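Local coordinates for LanC-like protein GCR2 (Arabidopsis thaliana, PDB 3T33) that may play a role in abscisic acid signalling as a zinc-binding member of the LanC-like protein family, at residues K60-W68 against V84-S94; A359-S370 against M395-N403. One frame throughout, in Å; residues are numbered along the deposited sequence.

Contact 1 (K60-W68 against V84-S94)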
# COMPACT_ATOMS: atom_id res chain seq x y z
N LYS A 60 -1.11 -4.79 17.13
CA LYS A 60 -2.28 -5.55 16.67
C LYS A 60 -3.30 -5.71 17.79
O LYS A 60 -4.49 -5.45 17.60
CB LYS A 60 -1.85 -6.92 16.14
CG LYS A 60 -3.01 -7.81 15.73
CD LYS A 60 -2.55 -9.24 15.49
CE LYS A 60 -2.62 -10.06 16.76
NZ LYS A 60 -2.76 -11.52 16.48
N ASP A 61 -2.83 -6.15 18.95
CA ASP A 61 -3.70 -6.34 20.11
C ASP A 61 -4.39 -5.03 20.49
O ASP A 61 -5.59 -5.00 20.74
CB ASP A 61 -2.90 -6.89 21.29
CG ASP A 61 -2.71 -8.39 21.22
OD1 ASP A 61 -3.06 -8.98 20.18
OD2 ASP A 61 -2.21 -8.97 22.20
N LYS A 62 -3.61 -3.96 20.55
CA LYS A 62 -4.14 -2.65 20.90
C LYS A 62 -5.23 -2.22 19.92
O LYS A 62 -6.26 -1.68 20.31
CB LYS A 62 -3.02 -1.60 20.94
CG LYS A 62 -3.51 -0.18 21.14
CD LYS A 62 -4.26 -0.03 22.45
CE LYS A 62 -4.20 1.40 22.96
NZ LYS A 62 -5.29 1.70 23.93
N VAL A 63 -4.98 -2.45 18.63
CA VAL A 63 -5.93 -2.10 17.59
C VAL A 63 -7.23 -2.92 17.71
O VAL A 63 -8.29 -2.35 17.60
CB VAL A 63 -5.32 -2.26 16.16
CG1 VAL A 63 -6.42 -2.01 15.08
CG2 VAL A 63 -4.19 -1.28 15.95
N VAL A 64 -7.13 -4.23 17.93
CA VAL A 64 -8.28 -5.10 18.21
C VAL A 64 -9.03 -4.63 19.46
O VAL A 64 -10.25 -4.58 19.44
CB VAL A 64 -7.90 -6.58 18.36
CG1 VAL A 64 -9.12 -7.41 18.79
CG2 VAL A 64 -7.38 -7.11 17.02
N TRP A 65 -8.30 -4.24 20.52
CA TRP A 65 -8.96 -3.70 21.71
C TRP A 65 -9.90 -2.53 21.37
O TRP A 65 -11.07 -2.57 21.71
CB TRP A 65 -7.99 -3.30 22.81
CG TRP A 65 -8.75 -2.98 24.05
CD1 TRP A 65 -8.94 -1.74 24.62
CD2 TRP A 65 -9.49 -3.90 24.85
NE1 TRP A 65 -9.74 -1.85 25.72
CE2 TRP A 65 -10.10 -3.17 25.88
CE3 TRP A 65 -9.70 -5.30 24.81
CZ2 TRP A 65 -10.91 -3.77 26.86
CZ3 TRP A 65 -10.50 -5.90 25.79
CH2 TRP A 65 -11.08 -5.13 26.80
N GLU A 66 -9.38 -1.54 20.65
CA GLU A 66 -10.02 -0.25 20.46
C GLU A 66 -11.11 -0.29 19.41
O GLU A 66 -12.09 0.38 19.55
CB GLU A 66 -9.00 0.81 20.05
CG GLU A 66 -7.99 1.18 21.11
CD GLU A 66 -8.67 1.70 22.40
OE1 GLU A 66 -9.76 2.33 22.30
OE2 GLU A 66 -8.14 1.46 23.53
N THR A 67 -10.93 -1.07 18.35
CA THR A 67 -11.81 -0.97 17.23
C THR A 67 -12.90 -2.01 17.33
O THR A 67 -13.90 -1.91 16.64
CB THR A 67 -11.06 -1.13 15.86
OG1 THR A 67 -10.45 -2.43 15.74
CG2 THR A 67 -10.02 -0.04 15.67
N TRP A 68 -12.70 -3.01 18.18
CA TRP A 68 -13.65 -4.11 18.30
C TRP A 68 -14.26 -4.24 19.69
O TRP A 68 -15.48 -4.18 19.85
CB TRP A 68 -12.99 -5.43 17.90
CG TRP A 68 -13.95 -6.55 17.71
CD1 TRP A 68 -14.00 -7.72 18.41
CD2 TRP A 68 -15.02 -6.62 16.75
NE1 TRP A 68 -15.03 -8.51 17.96
CE2 TRP A 68 -15.67 -7.86 16.94
CE3 TRP A 68 -15.49 -5.76 15.76
CZ2 TRP A 68 -16.76 -8.25 16.16
CZ3 TRP A 68 -16.57 -6.15 14.99
CH2 TRP A 68 -17.19 -7.39 15.20
N VAL A 84 -13.56 -0.80 10.08
CA VAL A 84 -13.30 -2.00 10.81
C VAL A 84 -12.69 -3.08 9.91
O VAL A 84 -12.03 -3.99 10.38
CB VAL A 84 -14.58 -2.46 11.57
CG1 VAL A 84 -14.42 -3.89 12.08
CG2 VAL A 84 -14.85 -1.48 12.72
N LEU A 85 -12.89 -2.95 8.61
CA LEU A 85 -12.27 -3.85 7.68
C LEU A 85 -10.71 -3.74 7.74
O LEU A 85 -10.03 -4.73 7.54
CB LEU A 85 -12.79 -3.64 6.24
CG LEU A 85 -12.51 -4.90 5.40
CD1 LEU A 85 -13.45 -6.13 5.74
CD2 LEU A 85 -12.54 -4.63 3.91
N GLY A 86 -10.20 -2.54 8.01
CA GLY A 86 -8.76 -2.34 8.30
C GLY A 86 -8.29 -3.29 9.38
O GLY A 86 -7.24 -3.91 9.28
N THR A 87 -9.11 -3.50 10.39
CA THR A 87 -8.76 -4.40 11.48
C THR A 87 -8.81 -5.83 11.03
O THR A 87 -7.86 -6.58 11.31
CB THR A 87 -9.71 -4.15 12.68
OG1 THR A 87 -9.50 -2.80 13.14
CG2 THR A 87 -9.46 -5.12 13.79
N ALA A 88 -9.87 -6.23 10.31
CA ALA A 88 -9.93 -7.55 9.78
C ALA A 88 -8.70 -7.87 8.90
O ALA A 88 -8.15 -8.98 8.93
CB ALA A 88 -11.25 -7.74 8.92
N TYR A 89 -8.30 -6.91 8.08
CA TYR A 89 -7.18 -7.15 7.18
C TYR A 89 -5.88 -7.32 7.94
O TYR A 89 -5.05 -8.15 7.62
CB TYR A 89 -7.09 -6.02 6.11
CG TYR A 89 -6.40 -6.47 4.85
CD1 TYR A 89 -6.48 -7.78 4.37
CD2 TYR A 89 -5.56 -5.59 4.18
CE1 TYR A 89 -5.76 -8.17 3.22
CE2 TYR A 89 -4.86 -5.97 3.06
CZ TYR A 89 -4.97 -7.23 2.56
OH TYR A 89 -4.20 -7.48 1.41
N LEU A 90 -5.71 -6.53 8.97
CA LEU A 90 -4.53 -6.66 9.82
C LEU A 90 -4.49 -8.06 10.46
O LEU A 90 -3.42 -8.68 10.61
CB LEU A 90 -4.53 -5.54 10.87
CG LEU A 90 -3.46 -5.76 11.99
CD1 LEU A 90 -2.02 -5.76 11.42
CD2 LEU A 90 -3.64 -4.69 13.11
N LEU A 91 -5.69 -8.57 10.83
CA LEU A 91 -5.86 -9.89 11.44
C LEU A 91 -5.58 -10.96 10.45
O LEU A 91 -4.96 -12.01 10.79
CB LEU A 91 -7.28 -10.02 12.03
CG LEU A 91 -7.36 -9.38 13.42
CD1 LEU A 91 -8.79 -9.17 13.77
CD2 LEU A 91 -6.70 -10.30 14.44
N PHE A 92 -6.06 -10.74 9.23
CA PHE A 92 -5.70 -11.61 8.11
C PHE A 92 -4.15 -11.68 7.85
O PHE A 92 -3.59 -12.75 7.69
CB PHE A 92 -6.46 -11.21 6.83
CG PHE A 92 -6.28 -12.19 5.71
CD1 PHE A 92 -6.83 -13.46 5.79
CD2 PHE A 92 -5.53 -11.87 4.60
CE1 PHE A 92 -6.62 -14.41 4.78
CE2 PHE A 92 -5.30 -12.83 3.58
CZ PHE A 92 -5.89 -14.10 3.69
N LYS A 93 -3.48 -10.54 7.78
CA LYS A 93 -2.04 -10.49 7.59
C LYS A 93 -1.32 -11.24 8.74
O LYS A 93 -0.32 -11.94 8.55
CB LYS A 93 -1.62 -9.03 7.61
CG LYS A 93 -0.14 -8.85 7.62
CD LYS A 93 0.42 -8.57 6.22
CE LYS A 93 1.03 -9.73 5.65
NZ LYS A 93 1.31 -9.50 4.19
N SER A 94 -1.85 -11.10 9.93
CA SER A 94 -1.29 -11.77 11.08
C SER A 94 -1.50 -13.25 11.01
O SER A 94 -0.65 -14.05 11.39
CB SER A 94 -1.96 -11.25 12.33
OG SER A 94 -1.37 -11.86 13.45
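Thr67 and Thr87 meet through their hydroxyls, the two side chains running antiparallel past one another with OG1 of Thr67 2.8 Å from OG1 of Thr87, consistent with a hydrogen bond from Thr87, though its proton has another acceptor within reach. Val63 CG1 lies 3.7 Å from the same Thr87 oxygen and gives the polar pair an apolar flank. One turn on, Leu90 CD2 rests against the backbone of the other helix, 3.9 Å from Lys60 CA, and also touches Val63 CB. Val64 and Leu91 lie roughly perpendicular, Val64 CG2 standing 4.1 Å from Leu91 CD1. At the other end Val84 puts CG1 obliquely against the ring of Trp68.

The Thr67 hydroxyl is held from behind. With chi1 at 63° OG1 turns back along its own helix and donates to Val63 O over 2.9 Å, arriving 40° out of the carbonyl plane; that oxygen also accepts from Thr67 N. At the Ser94 end the Lys60 chain, bent at chi3, lays CD 3.5 Å from Ser94 OG, and its ammonium makes a salt bridge with Asp103, to which Ser94 OG is hydrogen-bonded as well. Helix 392-402 packs on Val63 and Leu90. Segments 60-68 and 84-94, at 150° between their directions, belong to helices 45-69 and 84-98, an antiparallel pair of successive helices in the alpha/alpha toroid characteristic of LanC-like proteins.

Contact 2 (A359-S370 against M395-N403)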
# COMPACT_ATOMS: atom_id res chain seq x y z
N ALA A 359 14.52 -0.18 4.42
CA ALA A 359 13.21 -0.51 4.99
C ALA A 359 13.45 -0.79 6.47
O ALA A 359 12.72 -0.36 7.34
CB ALA A 359 12.57 -1.75 4.31
N LYS A 360 14.54 -1.47 6.74
CA LYS A 360 14.88 -1.75 8.14
C LYS A 360 15.10 -0.46 8.95
O LYS A 360 14.65 -0.33 10.09
CB LYS A 360 16.09 -2.71 8.18
CG LYS A 360 16.85 -2.87 9.43
CD LYS A 360 17.98 -3.93 9.21
CE LYS A 360 18.60 -4.38 10.55
NZ LYS A 360 19.92 -5.00 10.32
N ALA A 361 15.75 0.52 8.34
CA ALA A 361 15.97 1.80 9.04
C ALA A 361 14.64 2.51 9.29
O ALA A 361 14.42 3.06 10.37
CB ALA A 361 16.90 2.70 8.24
N PHE A 362 13.72 2.49 8.32
CA PHE A 362 12.46 3.23 8.58
C PHE A 362 11.67 2.49 9.65
O PHE A 362 11.12 3.08 10.52
CB PHE A 362 11.65 3.39 7.30
CG PHE A 362 11.94 4.64 6.52
CD1 PHE A 362 13.21 5.18 6.48
CD2 PHE A 362 10.90 5.28 5.80
CE1 PHE A 362 13.48 6.34 5.74
CE2 PHE A 362 11.14 6.42 5.06
CZ PHE A 362 12.46 6.96 5.01
N ALA A 363 11.65 1.17 9.59
CA ALA A 363 10.97 0.40 10.60
C ALA A 363 11.59 0.56 11.99
O ALA A 363 10.86 0.65 13.00
CB ALA A 363 10.92 -1.05 10.22
N SER A 364 12.93 0.57 12.05
CA SER A 364 13.61 0.84 13.33
C SER A 364 13.31 2.19 13.85
O SER A 364 13.06 2.32 15.06
CB SER A 364 15.11 0.68 13.19
OG SER A 364 15.34 -0.59 12.63
N PHE A 365 13.29 3.20 12.97
CA PHE A 365 12.90 4.55 13.41
C PHE A 365 11.55 4.53 14.11
O PHE A 365 11.41 4.99 15.26
CB PHE A 365 12.86 5.52 12.24
CG PHE A 365 12.45 6.94 12.64
CD1 PHE A 365 11.11 7.34 12.62
CD2 PHE A 365 13.41 7.87 13.04
CE1 PHE A 365 10.73 8.66 13.04
CE2 PHE A 365 13.05 9.18 13.44
CZ PHE A 365 11.72 9.56 13.44
N LEU A 366 10.54 3.97 13.41
CA LEU A 366 9.22 3.83 14.02
C LEU A 366 9.21 3.04 15.32
O LEU A 366 8.57 3.45 16.29
CB LEU A 366 8.24 3.14 13.05
CG LEU A 366 7.67 4.03 11.98
CD1 LEU A 366 6.94 3.15 11.03
CD2 LEU A 366 6.73 5.00 12.68
N LEU A 367 9.85 1.89 15.37
CA LEU A 367 9.81 1.19 16.65
C LEU A 367 10.49 1.96 17.78
O LEU A 367 10.01 2.00 18.94
CB LEU A 367 10.44 -0.17 16.52
CG LEU A 367 10.38 -1.17 17.68
CD1 LEU A 367 10.35 -2.54 17.07
CD2 LEU A 367 11.58 -1.11 18.59
N ASP A 368 11.61 2.61 17.46
CA ASP A 368 12.41 3.25 18.52
C ASP A 368 11.76 4.56 19.01
O ASP A 368 11.77 4.86 20.22
CB ASP A 368 13.86 3.47 18.02
CG ASP A 368 14.86 3.80 19.16
OD1 ASP A 368 15.18 2.92 20.00
OD2 ASP A 368 15.32 4.96 19.21
N LYS A 369 11.13 5.29 18.09
CA LYS A 369 10.79 6.67 18.33
C LYS A 369 9.30 6.98 18.35
O LYS A 369 8.91 8.03 18.92
CB LYS A 369 11.43 7.61 17.28
CG LYS A 369 12.97 7.49 17.06
CD LYS A 369 13.79 8.03 18.21
CE LYS A 369 15.28 7.68 18.05
NZ LYS A 369 16.08 8.72 18.74
N SER A 370 8.48 6.14 17.70
CA SER A 370 7.11 6.57 17.34
C SER A 370 6.20 6.88 18.53
O SER A 370 5.55 7.91 18.56
CB SER A 370 6.41 5.68 16.30
OG SER A 370 6.13 4.38 16.78
N MET A 395 1.00 0.47 10.74
CA MET A 395 2.37 0.24 11.31
C MET A 395 2.48 -1.19 11.70
O MET A 395 3.44 -1.84 11.34
CB MET A 395 2.62 1.11 12.53
CG MET A 395 4.06 1.07 13.04
SD MET A 395 4.27 2.14 14.46
CE MET A 395 5.86 1.56 15.07
N ALA A 396 1.47 -1.73 12.41
CA ALA A 396 1.51 -3.20 12.69
C ALA A 396 1.55 -4.03 11.41
O ALA A 396 2.20 -5.07 11.35
CB ALA A 396 0.30 -3.67 13.54
N TYR A 397 0.83 -3.57 10.39
CA TYR A 397 0.72 -4.32 9.17
C TYR A 397 2.10 -4.36 8.49
O TYR A 397 2.55 -5.39 8.01
CB TYR A 397 -0.33 -3.62 8.27
CG TYR A 397 -0.69 -4.44 7.07
CD1 TYR A 397 0.18 -4.53 5.95
CD2 TYR A 397 -1.90 -5.13 7.02
CE1 TYR A 397 -0.17 -5.33 4.83
CE2 TYR A 397 -2.24 -5.93 5.92
CZ TYR A 397 -1.38 -6.05 4.84
OH TYR A 397 -1.77 -6.86 3.77
N MET A 398 2.76 -3.23 8.48
CA MET A 398 4.07 -3.10 7.85
C MET A 398 5.07 -3.97 8.65
O MET A 398 5.87 -4.73 8.07
CB MET A 398 4.47 -1.60 7.80
CG MET A 398 5.79 -1.31 7.09
SD MET A 398 7.11 -1.70 8.20
CE MET A 398 7.05 -0.25 9.24
N LEU A 399 4.95 -3.91 9.97
CA LEU A 399 5.87 -4.64 10.84
C LEU A 399 5.79 -6.14 10.59
O LEU A 399 6.85 -6.84 10.37
CB LEU A 399 5.62 -4.32 12.31
CG LEU A 399 6.35 -3.21 13.09
CD1 LEU A 399 7.18 -2.29 12.21
CD2 LEU A 399 5.40 -2.46 14.14
N LEU A 400 4.54 -6.63 10.54
CA LEU A 400 4.31 -8.03 10.22
C LEU A 400 4.89 -8.40 8.86
O LEU A 400 5.43 -9.52 8.67
CB LEU A 400 2.80 -8.30 10.23
CG LEU A 400 2.21 -8.24 11.65
CD1 LEU A 400 0.68 -8.33 11.63
CD2 LEU A 400 2.81 -9.34 12.58
N ASP A 401 4.79 -7.49 7.90
CA ASP A 401 5.22 -7.80 6.51
C ASP A 401 6.81 -7.83 6.45
O ASP A 401 7.41 -8.44 5.53
CB ASP A 401 4.63 -6.74 5.58
CG ASP A 401 3.84 -7.31 4.44
OD1 ASP A 401 3.83 -8.54 4.21
OD2 ASP A 401 3.19 -6.47 3.75
N MET A 402 7.48 -7.17 7.41
CA MET A 402 8.97 -7.28 7.52
C MET A 402 9.45 -8.69 7.89
O MET A 402 10.58 -9.06 7.64
CB MET A 402 9.56 -6.30 8.51
CG MET A 402 9.31 -4.82 8.22
SD MET A 402 10.31 -4.19 6.86
CE MET A 402 11.89 -4.08 7.70
N ASN A 403 8.58 -9.50 8.45
CA ASN A 403 8.96 -10.85 8.75
C ASN A 403 9.44 -11.59 7.50
O ASN A 403 10.32 -12.44 7.62
CB ASN A 403 7.81 -11.60 9.38
CG ASN A 403 8.29 -12.68 10.30
OD1 ASN A 403 8.79 -12.40 11.40
ND2 ASN A 403 8.19 -13.96 9.83
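Met395 and Leu366 point at each other and overlap, the methionine methyl reaching the leucine CB while the leucine methyls lie beside Met395 CG and SD. The Met395 chain leaves with CG anti to the backbone N (chi1 -172°) and stays extended to its end, which carries the methyl across to the other helix: CE sits 3.5 Å from Leu366 CB, closer than carbons normally pack, and 3.3 Å from Ser370 OG. The serine oxygen is itself turned to its own helix, where it donates to Leu366 O over 2.7 Å, tilted 30° from the carbonyl plane. Ser370 N reaches that acceptor from the opposite face.

Met398 comes in differently. Its chain is kinked at its last two torsions, and it crosses Leu366 at a slant, with CE 3.8 Å from Leu366 CD1 and 4.1 Å from Ala363 CB. The same alanine methyl is approached by Met402 CE, also at 4.1 Å, and more distantly by Leu399 CD1, so that three side chains converge on one small residue where the backbones come near each other.

Such largely apolar, methionine-rich packing joins helices 353-375 and 392-402 inside the helical LanC-like fold; the axes of segments 359-370 and 395-402 approach to 11.1 Å, at 133° between their directions. Ser337 of helix 336-350 touches both Leu366 and Met395, while helix 45-69 meets Leu367 and Leu399.

Toward the end of helix 392-402, Met402 is kinked in the same way. This folds its methyl onto the backbone of the facing helix, CE lying 3.8 Å from Lys360 CA and equally near Ala359 O, with the sulfur alongside Ala359 CB. The amino group of Lys360 leads away from this layer to the backbone oxygens of Leu41 and Leu43.

Both contacts are buried helix pairs away from the zinc site, with contact 1 lying somewhat farther from the centre of the chain. They share no segment but join through their second helices: Lys93 makes a salt bridge with Asp401, Tyr89 meets Tyr397, and Leu90 packs on Leu400. Helix 392-402 therefore faces helix 353-375 in one direction and helix 84-98 in another. Helix 45-69, the first partner in contact 1, also touches Met395 and Leu399 of contact 2. Their chemistry differs: contact 1 sets a threonine pair and, at one end, Lys60 and Ser94 sharing Asp103, among apolar groups, whereas contact 2 relies on the methyl ends of three methionines, one extended and two bent.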